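Local coordinates for protein alkaline phosphatase D (Bacillus subtilis, PDB 2YEQ) that hydrolyses phosphate esters as an alkaline phosphatase and phosphodiesterase, using an active site that contains iron and calcium, at residues A[7-12]-A[27-32]; A[72-77]-A[242-247]; A[44-49]-A[90-95]. One frame throughout, in Å; residues are numbered along the deposited sequence.

Interaction 1. Residues A[7-12]-A[27-32]; sequences YPFTLG and TRLAPD
The loop 7-12, which contains a type I beta turn from Phe9 to Gly12 and leads into strand 13-16, is held by three hydrogen bonds to Thr27 at the end of strand 23-28 and to Ala30 just beyond it. Ala30 N gives an almost straight bond (173°) to Pro8 O over 2.9 Å, lying on a lone pair in the carbonyl plane. Pro8 O also accepts a weak bond from Thr10 N, which closes an inverse gamma turn centred on Phe9. Thr10 OG1 sits between its own backbone N and carbonyl carbon (chi1 54°) and donates to Ala30 O at 2.6 Å, approaching from above the carbonyl plane. Strand 23-28 lies between strands 74-79 and 13-16 in the large mixed sheet, and the loop packs where it runs out. Thr27 OG1 donates to Gly12 O at 2.7 Å; Thr27 OG1 also lies at the edge of the Phe9 ring, 3.4 Å from Phe9 CD1. Phe9 CE1 packs on Leu29 CD2 at 3.6 Å, the two side chains running side by side. One water accepts from Leu11 N and donates to Gly12 O and Arg28 O. Arg28 NE turns to Ala72 O, and Phe9 touches Ser99 of strand 97-105.

Interaction 2. Residues A[72-77]-A[242-247]; sequences AHSVHV and YYEHMP. With EDO (1,2-ethanediol), chain R.
His76, on the outermost strand 74-79, lays its imidazole on Tyr243 of helix 228-245, and this pair forms the tight part of the contact. The rings make an offset stack, with centroids 4.2 Å apart and planes 13° from parallel. Tyr243 CZ lies over the centre of the imidazole, whereas His76 NE2 sits toward the rim of the phenol ring. His76 CG hangs beside its backbone N, anti to the carbonyl carbon (chi1 -66°). NE2 donates at 2.9 Å to Tyr243 O in the last turn of the helix and, more weakly, at 2.9 Å to Met246 O just after it. Close by, Ser74 CB comes within 3.2 Å of Glu244 O, which also accepts from Trp26 NE1.

The other parts are looser. Ala72 CB stands 3.8 Å from Glu244 OE1 in plain van der Waals contact, and that carboxylate has its salt bridge with Arg183. The backbone N of His76 is taken by a 1,2-ethanediol, probably from the crystallisation liquor, at 2.8 Å from its O2.

Two carbonyls share one N-H, each at a bent angle of 130°, while Tyr243 O receives Met246 N from the face opposite to NE2. Two such acceptors near the helix C terminus are consistent with a proton on NE2, and their partial negative charge might make a charged imidazole somewhat easier.

Interaction 3. Residues A[44-49]-A[90-95]; sequences VPVKWE and YRFKTG. With PE5 (3,6,9,12,15,18,21,24-octaoxahexacosan-1-ol), chain P.
Two flat side chains mark the opposite faces of this antiparallel strand pair: the guanidinium of Arg91, beside Glu49, and the ring of Phe92, beside Val46 and Trp48. The guanidinium receives Glu49 OE1 at its edge, in plane, and Phe56 adds a cation-pi contact. NE and NH2 both donate to that one oxygen, at 3.2 Å from NE and 3.1 Å from NH2, the latter on its syn lone pair. The carboxylate plane lies 26° from the guanidinium plane, nearly coplanar, which suits this side-on grip. Arg91 begins with CG between the backbone N and the carbonyl carbon (chi1 71°) and then extends to NE, running alongside Glu49. On its remaining corner, NH1 donates to O1 of a bound polyether at 3.2 Å; its closer approach to O3 is unusually short and doubtful. An alanine in place of Arg91 would probably leave Glu49 OE1 without both of its donors in this pair and Phe56 without its cationic neighbour.

On the other face Val46 CG1 and Trp48 CB each approach Phe92 CD1, both at 3.8 Å, and come at the ring obliquely. Between the faces the backbones pair in the regular antiparallel way: Lys47 N to Lys93 O at 2.7 Å and Glu49 N to Arg91 O at 3.1 Å, each with a return bond. Near the end Thr94 OG1, anti to its backbone N, donates to Pro45 O at 2.9 Å.

These are the two central strands of a four-stranded antiparallel sheet in the N-terminal domain, consistent with its assignment to the E-set group. Strand 59-67 flanks 44-51 and strand 97-105 flanks 87-94. The face with Val46, Trp48 and Phe92 packs on strands 23-28 and 74-79, through Leu25, Thr27, Val75 and Val77.

How the interactions relate
From the N terminus, interaction 1 closes first, bringing 27-32 back to 7-12 after a short excursion through strand 13-16 and along strand 23-28, whose end belongs to the contact, and it is complete before the others open. Interaction 3 then opens at 44-49, interaction 2 at 72-77; interaction 3 closes at 90-95, and interaction 2 only at 242-247, so these two cross. Interaction 2 is the long closure, tying the N-terminal domain to a helix of the phosphatase domain. Strand 23-28 lies next to 74-79, with Thr27 and Val75 joined by their backbones, while Leu29 and Val75 both pack on Val46 of the facing four-stranded sheet.

Interaction 1. Residues A[7-12]-A[27-32]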
loop_
_atom_site.group_PDB
_atom_site.type_symbol
_atom_site.label_atom_id
_atom_site.label_comp_id
_atom_site.label_asym_id
_atom_site.label_seq_id
_atom_site.Cartn_x
_atom_site.Cartn_y
_atom_site.Cartn_z
ATOM N N TYR A 7 -23.424 -17.714 -6.274
ATOM C CA TYR A 7 -22.516 -17.821 -5.128
ATOM C C TYR A 7 -22.166 -16.406 -4.612
ATOM O O TYR A 7 -21.728 -15.573 -5.390
ATOM C CB TYR A 7 -21.249 -18.537 -5.573
ATOM C CG TYR A 7 -20.266 -18.740 -4.466
ATOM C CD1 TYR A 7 -20.587 -19.552 -3.386
ATOM C CD2 TYR A 7 -19.017 -18.115 -4.475
ATOM C CE1 TYR A 7 -19.706 -19.766 -2.371
ATOM C CE2 TYR A 7 -18.113 -18.317 -3.431
ATOM C CZ TYR A 7 -18.461 -19.152 -2.393
ATOM O OH TYR A 7 -17.607 -19.369 -1.315
ATOM N N PRO A 8 -22.410 -16.124 -3.343
ATOM C CA PRO A 8 -22.320 -14.720 -2.892
ATOM C C PRO A 8 -20.907 -14.209 -2.571
ATOM O O PRO A 8 -20.659 -12.986 -2.585
ATOM C CB PRO A 8 -23.220 -14.686 -1.669
ATOM C CG PRO A 8 -23.266 -16.092 -1.166
ATOM C CD PRO A 8 -23.151 -16.960 -2.375
ATOM N N PHE A 9 -19.971 -15.111 -2.302
ATOM C CA PHE A 9 -18.643 -14.691 -1.837
ATOM C C PHE A 9 -17.680 -14.525 -3.020
ATOM O O PHE A 9 -16.591 -15.086 -3.027
ATOM C CB PHE A 9 -18.086 -15.690 -0.818
ATOM C CG PHE A 9 -18.951 -15.873 0.410
ATOM C CD1 PHE A 9 -18.988 -14.906 1.407
ATOM C CD2 PHE A 9 -19.701 -17.023 0.582
ATOM C CE1 PHE A 9 -19.756 -15.070 2.530
ATOM C CE2 PHE A 9 -20.492 -17.200 1.732
ATOM C CZ PHE A 9 -20.504 -16.237 2.703
ATOM N N THR A 10 -18.099 -13.747 -4.013
ATOM C CA THR A 10 -17.355 -13.552 -5.252
ATOM C C THR A 10 -16.074 -12.740 -5.025
ATOM O O THR A 10 -15.194 -12.724 -5.885
ATOM C CB THR A 10 -18.227 -12.769 -6.265
ATOM O OG1 THR A 10 -18.671 -11.546 -5.627
ATOM C CG2 THR A 10 -19.477 -13.617 -6.714
ATOM N N LEU A 11 -15.997 -12.023 -3.908
ATOM C CA LEU A 11 -14.802 -11.216 -3.583
ATOM C C LEU A 11 -13.943 -11.895 -2.536
ATOM O O LEU A 11 -13.003 -11.289 -1.991
ATOM C CB LEU A 11 -15.210 -9.831 -3.085
ATOM C CG LEU A 11 -16.123 -9.102 -4.075
ATOM C CD1 LEU A 11 -16.344 -7.679 -3.591
ATOM C CD2 LEU A 11 -15.586 -9.118 -5.481
ATOM N N GLY A 12 -14.279 -13.152 -2.244
ATOM C CA GLY A 12 -13.522 -13.950 -1.287
ATOM C C GLY A 12 -13.636 -13.464 0.135
ATOM O O GLY A 12 -14.668 -12.932 0.572
ATOM N N THR A 27 -15.620 -10.123 4.831
ATOM C CA THR A 27 -16.096 -10.567 3.543
ATOM C C THR A 27 -17.173 -9.591 3.070
ATOM O O THR A 27 -17.441 -8.587 3.737
ATOM C CB THR A 27 -16.602 -12.021 3.584
ATOM O OG1 THR A 27 -16.738 -12.489 2.239
ATOM C CG2 THR A 27 -17.925 -12.148 4.377
ATOM N N ARG A 28 -17.751 -9.888 1.919
ATOM C CA ARG A 28 -18.823 -9.099 1.350
ATOM C C ARG A 28 -19.718 -10.051 0.558
ATOM O O ARG A 28 -19.220 -10.907 -0.225
ATOM C CB ARG A 28 -18.287 -8.004 0.422
ATOM C CG ARG A 28 -19.433 -7.179 -0.266
ATOM C CD ARG A 28 -18.968 -5.983 -1.062
ATOM N NE ARG A 28 -20.124 -5.513 -1.817
ATOM C CZ ARG A 28 -20.120 -4.953 -3.013
ATOM N NH1 ARG A 28 -18.999 -4.668 -3.653
ATOM N NH2 ARG A 28 -21.297 -4.641 -3.569
ATOM N N LEU A 29 -21.026 -9.887 0.730
ATOM C CA LEU A 29 -22.017 -10.606 -0.090
ATOM C C LEU A 29 -22.287 -9.829 -1.368
ATOM O O LEU A 29 -22.883 -8.749 -1.323
ATOM C CB LEU A 29 -23.321 -10.805 0.675
ATOM C CG LEU A 29 -23.172 -11.360 2.085
ATOM C CD1 LEU A 29 -24.560 -11.558 2.753
ATOM C CD2 LEU A 29 -22.380 -12.674 2.031
ATOM N N ALA A 30 -21.839 -10.386 -2.500
ATOM C CA ALA A 30 -21.916 -9.737 -3.799
ATOM C C ALA A 30 -22.086 -10.756 -4.947
ATOM O O ALA A 30 -21.207 -10.880 -5.804
ATOM C CB ALA A 30 -20.644 -8.879 -4.021
ATOM N N PRO A 31 -23.206 -11.487 -4.970
ATOM C CA PRO A 31 -23.471 -12.456 -6.062
ATOM C C PRO A 31 -23.390 -11.916 -7.500
ATOM O O PRO A 31 -23.075 -12.689 -8.384
ATOM C CB PRO A 31 -24.871 -12.998 -5.737
ATOM C CG PRO A 31 -25.466 -12.008 -4.733
ATOM C CD PRO A 31 -24.297 -11.453 -3.981
ATOM N N ASP A 32 -23.621 -10.614 -7.720
ATOM C CA ASP A 32 -23.390 -9.919 -9.036
ATOM C C ASP A 32 -22.479 -8.677 -8.835
ATOM O O ASP A 32 -22.979 -7.540 -8.783
ATOM C CB ASP A 32 -24.756 -9.476 -9.595
ATOM C CG ASP A 32 -24.699 -8.948 -11.020
ATOM O OD1 ASP A 32 -23.608 -8.789 -11.603
ATOM O OD2 ASP A 32 -25.802 -8.693 -11.565
HETATM O O HOH W 1 -22.047 -15.207 -8.033
HETATM O O HOH W 2 -16.915 -12.167 -1.277
#

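Interaction 2. Residues A[72-77]-A[242-247]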
loop_
_atom_site.group_PDB
_atom_site.type_symbol
_atom_site.label_atom_id
_atom_site.label_comp_id
_atom_site.label_asym_id
_atom_site.label_seq_id
_atom_site.Cartn_x
_atom_site.Cartn_y
_atom_site.Cartn_z
ATOM N N ALA A 72 -22.987 -2.050 1.652
ATOM C CA ALA A 72 -22.844 -2.954 0.506
ATOM C C ALA A 72 -22.781 -4.442 0.915
ATOM O O ALA A 72 -22.159 -5.267 0.236
ATOM C CB ALA A 72 -21.632 -2.565 -0.350
ATOM N N HIS A 73 -23.453 -4.765 2.011
ATOM C CA HIS A 73 -23.484 -6.113 2.594
ATOM C C HIS A 73 -22.065 -6.641 2.876
ATOM O O HIS A 73 -21.792 -7.858 2.805
ATOM C CB HIS A 73 -24.280 -7.089 1.703
ATOM C CG HIS A 73 -25.752 -6.829 1.699
ATOM N ND1 HIS A 73 -26.361 -6.022 0.766
ATOM C CD2 HIS A 73 -26.734 -7.277 2.512
ATOM C CE1 HIS A 73 -27.662 -5.995 0.994
ATOM N NE2 HIS A 73 -27.914 -6.738 2.055
ATOM N N SER A 74 -21.166 -5.721 3.220
ATOM C CA SER A 74 -19.865 -6.104 3.718
ATOM C C SER A 74 -20.012 -6.619 5.147
ATOM O O SER A 74 -21.011 -6.376 5.855
ATOM C CB SER A 74 -18.896 -4.929 3.663
ATOM O OG SER A 74 -19.342 -3.873 4.492
ATOM N N VAL A 75 -19.013 -7.376 5.569
ATOM C CA VAL A 75 -18.981 -7.916 6.907
ATOM C C VAL A 75 -17.614 -7.606 7.522
ATOM O O VAL A 75 -16.579 -7.911 6.926
ATOM C CB VAL A 75 -19.224 -9.452 6.889
ATOM C CG1 VAL A 75 -19.072 -10.023 8.279
ATOM C CG2 VAL A 75 -20.616 -9.774 6.295
ATOM N N HIS A 76 -17.617 -6.974 8.684
ATOM C CA HIS A 76 -16.397 -6.756 9.468
ATOM C C HIS A 76 -16.621 -7.348 10.837
ATOM O O HIS A 76 -17.541 -6.940 11.532
ATOM C CB HIS A 76 -16.101 -5.266 9.645
ATOM C CG HIS A 76 -15.767 -4.559 8.371
ATOM N ND1 HIS A 76 -16.719 -4.237 7.434
ATOM C CD2 HIS A 76 -14.589 -4.116 7.885
ATOM C CE1 HIS A 76 -16.132 -3.635 6.415
ATOM N NE2 HIS A 76 -14.838 -3.552 6.666
ATOM N N VAL A 77 -15.791 -8.315 11.217
ATOM C CA VAL A 77 -15.913 -8.996 12.497
ATOM C C VAL A 77 -14.610 -8.756 13.236
ATOM O O VAL A 77 -13.545 -8.958 12.686
ATOM C CB VAL A 77 -16.098 -10.543 12.305
ATOM C CG1 VAL A 77 -15.948 -11.288 13.633
ATOM C CG2 VAL A 77 -17.438 -10.875 11.634
ATOM N N TYR A 242 -13.835 2.146 0.421
ATOM C CA TYR A 242 -12.586 1.556 0.908
ATOM C C TYR A 242 -12.830 0.800 2.203
ATOM O O TYR A 242 -12.472 -0.363 2.325
ATOM C CB TYR A 242 -11.545 2.649 1.111
ATOM C CG TYR A 242 -10.146 2.171 1.415
ATOM C CD1 TYR A 242 -9.263 1.880 0.401
ATOM C CD2 TYR A 242 -9.694 2.078 2.722
ATOM C CE1 TYR A 242 -7.951 1.443 0.683
ATOM C CE2 TYR A 242 -8.389 1.677 3.010
ATOM C CZ TYR A 242 -7.533 1.377 1.988
ATOM O OH TYR A 242 -6.245 0.994 2.293
ATOM N N TYR A 243 -13.469 1.453 3.170
ATOM C CA TYR A 243 -13.853 0.796 4.387
ATOM C C TYR A 243 -14.630 -0.507 4.100
ATOM O O TYR A 243 -14.321 -1.546 4.684
ATOM C CB TYR A 243 -14.689 1.703 5.317
ATOM C CG TYR A 243 -15.203 0.947 6.509
ATOM C CD1 TYR A 243 -14.388 0.722 7.622
ATOM C CD2 TYR A 243 -16.474 0.367 6.502
ATOM C CE1 TYR A 243 -14.836 -0.012 8.701
ATOM C CE2 TYR A 243 -16.921 -0.373 7.574
ATOM C CZ TYR A 243 -16.096 -0.566 8.679
ATOM O OH TYR A 243 -16.542 -1.302 9.762
ATOM N N GLU A 244 -15.654 -0.418 3.250
ATOM C CA GLU A 244 -16.522 -1.562 2.954
ATOM C C GLU A 244 -15.696 -2.747 2.436
ATOM O O GLU A 244 -16.069 -3.880 2.655
ATOM C CB GLU A 244 -17.620 -1.170 1.951
ATOM C CG GLU A 244 -18.668 -0.231 2.576
ATOM C CD GLU A 244 -19.615 0.426 1.606
ATOM O OE1 GLU A 244 -19.353 0.379 0.388
ATOM O OE2 GLU A 244 -20.630 1.021 2.089
ATOM N N HIS A 245 -14.586 -2.485 1.750
ATOM C CA HIS A 245 -13.819 -3.555 1.128
ATOM C C HIS A 245 -12.522 -3.934 1.840
ATOM O O HIS A 245 -11.806 -4.799 1.371
ATOM C CB HIS A 245 -13.560 -3.247 -0.345
ATOM C CG HIS A 245 -14.807 -3.275 -1.162
ATOM N ND1 HIS A 245 -15.679 -2.211 -1.210
ATOM C CD2 HIS A 245 -15.370 -4.267 -1.894
ATOM C CE1 HIS A 245 -16.721 -2.545 -1.954
ATOM N NE2 HIS A 245 -16.554 -3.782 -2.381
ATOM N N MET A 246 -12.241 -3.323 2.978
ATOM C CA MET A 246 -10.963 -3.553 3.663
ATOM C C MET A 246 -11.147 -4.066 5.076
ATOM O O MET A 246 -12.069 -3.647 5.788
ATOM C CB MET A 246 -10.152 -2.259 3.701
ATOM C CG MET A 246 -9.628 -1.810 2.373
ATOM S SD MET A 246 -8.557 -3.043 1.583
ATOM C CE MET A 246 -8.061 -2.258 0.097
ATOM N N PRO A 247 -10.238 -4.934 5.527
ATOM C CA PRO A 247 -10.351 -5.526 6.865
ATOM C C PRO A 247 -9.825 -4.586 7.951
ATOM O O PRO A 247 -8.765 -4.818 8.536
ATOM C CB PRO A 247 -9.490 -6.781 6.761
ATOM C CG PRO A 247 -8.416 -6.389 5.831
ATOM C CD PRO A 247 -9.093 -5.496 4.794
HETATM C C1 EDO R . -22.003 -5.026 9.896
HETATM O O1 EDO R . -22.759 -4.447 8.829
HETATM C C2 EDO R . -21.333 -6.303 9.404
HETATM O O2 EDO R . -20.048 -6.442 10.013
#

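Interaction 3. Residues A[44-49]-A[90-95]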
loop_
_atom_site.group_PDB
_atom_site.type_symbol
_atom_site.label_atom_id
_atom_site.label_comp_id
_atom_site.label_asym_id
_atom_site.label_seq_id
_atom_site.Cartn_x
_atom_site.Cartn_y
_atom_site.Cartn_z
ATOM N N VAL A 44 -28.924 -9.212 6.007
ATOM C CA VAL A 44 -28.757 -10.653 5.795
ATOM C C VAL A 44 -27.800 -11.187 6.868
ATOM O O VAL A 44 -26.721 -10.638 7.063
ATOM C CB VAL A 44 -28.217 -10.951 4.376
ATOM C CG1 VAL A 44 -28.029 -12.468 4.151
ATOM C CG2 VAL A 44 -29.165 -10.362 3.328
ATOM N N PRO A 45 -28.207 -12.221 7.600
ATOM C CA PRO A 45 -27.334 -12.769 8.627
ATOM C C PRO A 45 -26.132 -13.520 8.027
ATOM O O PRO A 45 -26.269 -14.288 7.066
ATOM C CB PRO A 45 -28.248 -13.722 9.403
ATOM C CG PRO A 45 -29.293 -14.090 8.448
ATOM C CD PRO A 45 -29.536 -12.868 7.621
ATOM N N VAL A 46 -24.952 -13.282 8.590
ATOM C CA VAL A 46 -23.747 -13.996 8.153
ATOM C C VAL A 46 -23.073 -14.577 9.381
ATOM O O VAL A 46 -22.676 -13.837 10.304
ATOM C CB VAL A 46 -22.776 -13.086 7.362
ATOM C CG1 VAL A 46 -21.532 -13.900 6.887
ATOM C CG2 VAL A 46 -23.477 -12.471 6.142
ATOM N N LYS A 47 -22.979 -15.907 9.420
ATOM C CA LYS A 47 -22.323 -16.580 10.538
ATOM C C LYS A 47 -20.835 -16.641 10.262
ATOM O O LYS A 47 -20.401 -16.650 9.099
ATOM C CB LYS A 47 -22.885 -17.996 10.730
ATOM C CG LYS A 47 -24.361 -18.000 11.192
ATOM C CD LYS A 47 -24.823 -19.387 11.632
ATOM C CE LYS A 47 -26.237 -19.370 12.226
ATOM N NZ LYS A 47 -26.501 -18.170 13.098
ATOM N N TRP A 48 -20.045 -16.662 11.328
ATOM C CA TRP A 48 -18.605 -16.771 11.190
ATOM C C TRP A 48 -18.022 -17.665 12.272
ATOM O O TRP A 48 -18.540 -17.735 13.396
ATOM C CB TRP A 48 -17.930 -15.392 11.245
ATOM C CG TRP A 48 -18.257 -14.611 12.484
ATOM C CD1 TRP A 48 -19.325 -13.779 12.676
ATOM C CD2 TRP A 48 -17.521 -14.605 13.705
ATOM N NE1 TRP A 48 -19.274 -13.235 13.938
ATOM C CE2 TRP A 48 -18.174 -13.725 14.587
ATOM C CE3 TRP A 48 -16.349 -15.231 14.130
ATOM C CZ2 TRP A 48 -17.703 -13.477 15.878
ATOM C CZ3 TRP A 48 -15.886 -14.981 15.404
ATOM C CH2 TRP A 48 -16.561 -14.121 16.263
ATOM N N GLU A 49 -16.912 -18.305 11.926
ATOM C CA GLU A 49 -16.209 -19.211 12.828
ATOM C C GLU A 49 -14.695 -19.036 12.679
ATOM O O GLU A 49 -14.177 -18.856 11.565
ATOM C CB GLU A 49 -16.546 -20.670 12.501
ATOM C CG GLU A 49 -17.976 -21.082 12.782
ATOM C CD GLU A 49 -18.277 -22.508 12.319
ATOM O OE1 GLU A 49 -17.609 -23.022 11.378
ATOM O OE2 GLU A 49 -19.194 -23.109 12.915
ATOM N N TYR A 90 -10.468 -19.265 9.402
ATOM C CA TYR A 90 -11.771 -18.643 9.540
ATOM C C TYR A 90 -12.604 -18.863 8.297
ATOM O O TYR A 90 -12.072 -19.082 7.208
ATOM C CB TYR A 90 -11.624 -17.142 9.884
ATOM C CG TYR A 90 -10.996 -16.320 8.774
ATOM C CD1 TYR A 90 -9.619 -16.202 8.672
ATOM C CD2 TYR A 90 -11.791 -15.651 7.833
ATOM C CE1 TYR A 90 -9.048 -15.469 7.661
ATOM C CE2 TYR A 90 -11.222 -14.911 6.821
ATOM C CZ TYR A 90 -9.864 -14.815 6.732
ATOM O OH TYR A 90 -9.289 -14.114 5.715
ATOM N N ARG A 91 -13.926 -18.808 8.465
ATOM C CA ARG A 91 -14.846 -18.878 7.331
ATOM C C ARG A 91 -16.191 -18.309 7.715
ATOM O O ARG A 91 -16.499 -18.151 8.899
ATOM C CB ARG A 91 -15.014 -20.318 6.837
ATOM C CG ARG A 91 -15.781 -21.149 7.803
ATOM C CD ARG A 91 -16.038 -22.556 7.284
ATOM N NE ARG A 91 -16.588 -23.357 8.370
ATOM C CZ ARG A 91 -16.785 -24.667 8.313
ATOM N NH1 ARG A 91 -16.458 -25.349 7.221
ATOM N NH2 ARG A 91 -17.292 -25.294 9.367
ATOM N N PHE A 92 -16.975 -18.002 6.690
ATOM C CA PHE A 92 -18.298 -17.439 6.858
ATOM C C PHE A 92 -19.323 -18.381 6.252
ATOM O O PHE A 92 -19.020 -19.127 5.325
ATOM C CB PHE A 92 -18.407 -16.092 6.130
ATOM C CG PHE A 92 -17.453 -15.044 6.620
ATOM C CD1 PHE A 92 -17.808 -14.193 7.657
ATOM C CD2 PHE A 92 -16.210 -14.894 6.035
ATOM C CE1 PHE A 92 -16.944 -13.205 8.090
ATOM C CE2 PHE A 92 -15.318 -13.901 6.479
ATOM C CZ PHE A 92 -15.697 -13.063 7.503
ATOM N N LYS A 93 -20.556 -18.270 6.730
ATOM C CA LYS A 93 -21.687 -19.018 6.188
ATOM C C LYS A 93 -22.888 -18.086 6.163
ATOM O O LYS A 93 -23.153 -17.405 7.148
ATOM C CB LYS A 93 -21.976 -20.218 7.079
ATOM C CG LYS A 93 -23.005 -21.182 6.569
ATOM C CD LYS A 93 -23.473 -22.096 7.723
ATOM C CE LYS A 93 -24.084 -23.409 7.236
ATOM N NZ LYS A 93 -24.087 -24.450 8.312
ATOM N N THR A 94 -23.587 -18.049 5.037
ATOM C CA THR A 94 -24.827 -17.297 4.932
ATOM C C THR A 94 -25.853 -18.210 4.278
ATOM O O THR A 94 -25.644 -18.701 3.177
ATOM C CB THR A 94 -24.629 -15.929 4.212
ATOM O OG1 THR A 94 -25.821 -15.150 4.336
ATOM C CG2 THR A 94 -24.213 -16.084 2.744
ATOM N N GLY A 95 -26.946 -18.446 4.994
ATOM C CA GLY A 95 -27.887 -19.496 4.650
ATOM C C GLY A 95 -27.104 -20.789 4.656
ATOM O O GLY A 95 -26.467 -21.154 5.653
HETATM C C50 PE5 P . -17.629 -28.758 9.090
HETATM O O1 PE5 P . -17.009 -28.450 7.840
HETATM C C1 PE5 P . -15.574 -28.477 7.886
HETATM C C2 PE5 P . -14.980 -28.250 6.493
HETATM O O2 PE5 P . -14.101 -27.111 6.479
HETATM C C3 PE5 P . -13.489 -26.812 5.205
HETATM C C4 PE5 P . -14.332 -25.867 4.326
HETATM O O3 PE5 P . -15.206 -24.997 5.053
HETATM O O HOH W 3 -27.070 -17.142 7.756
#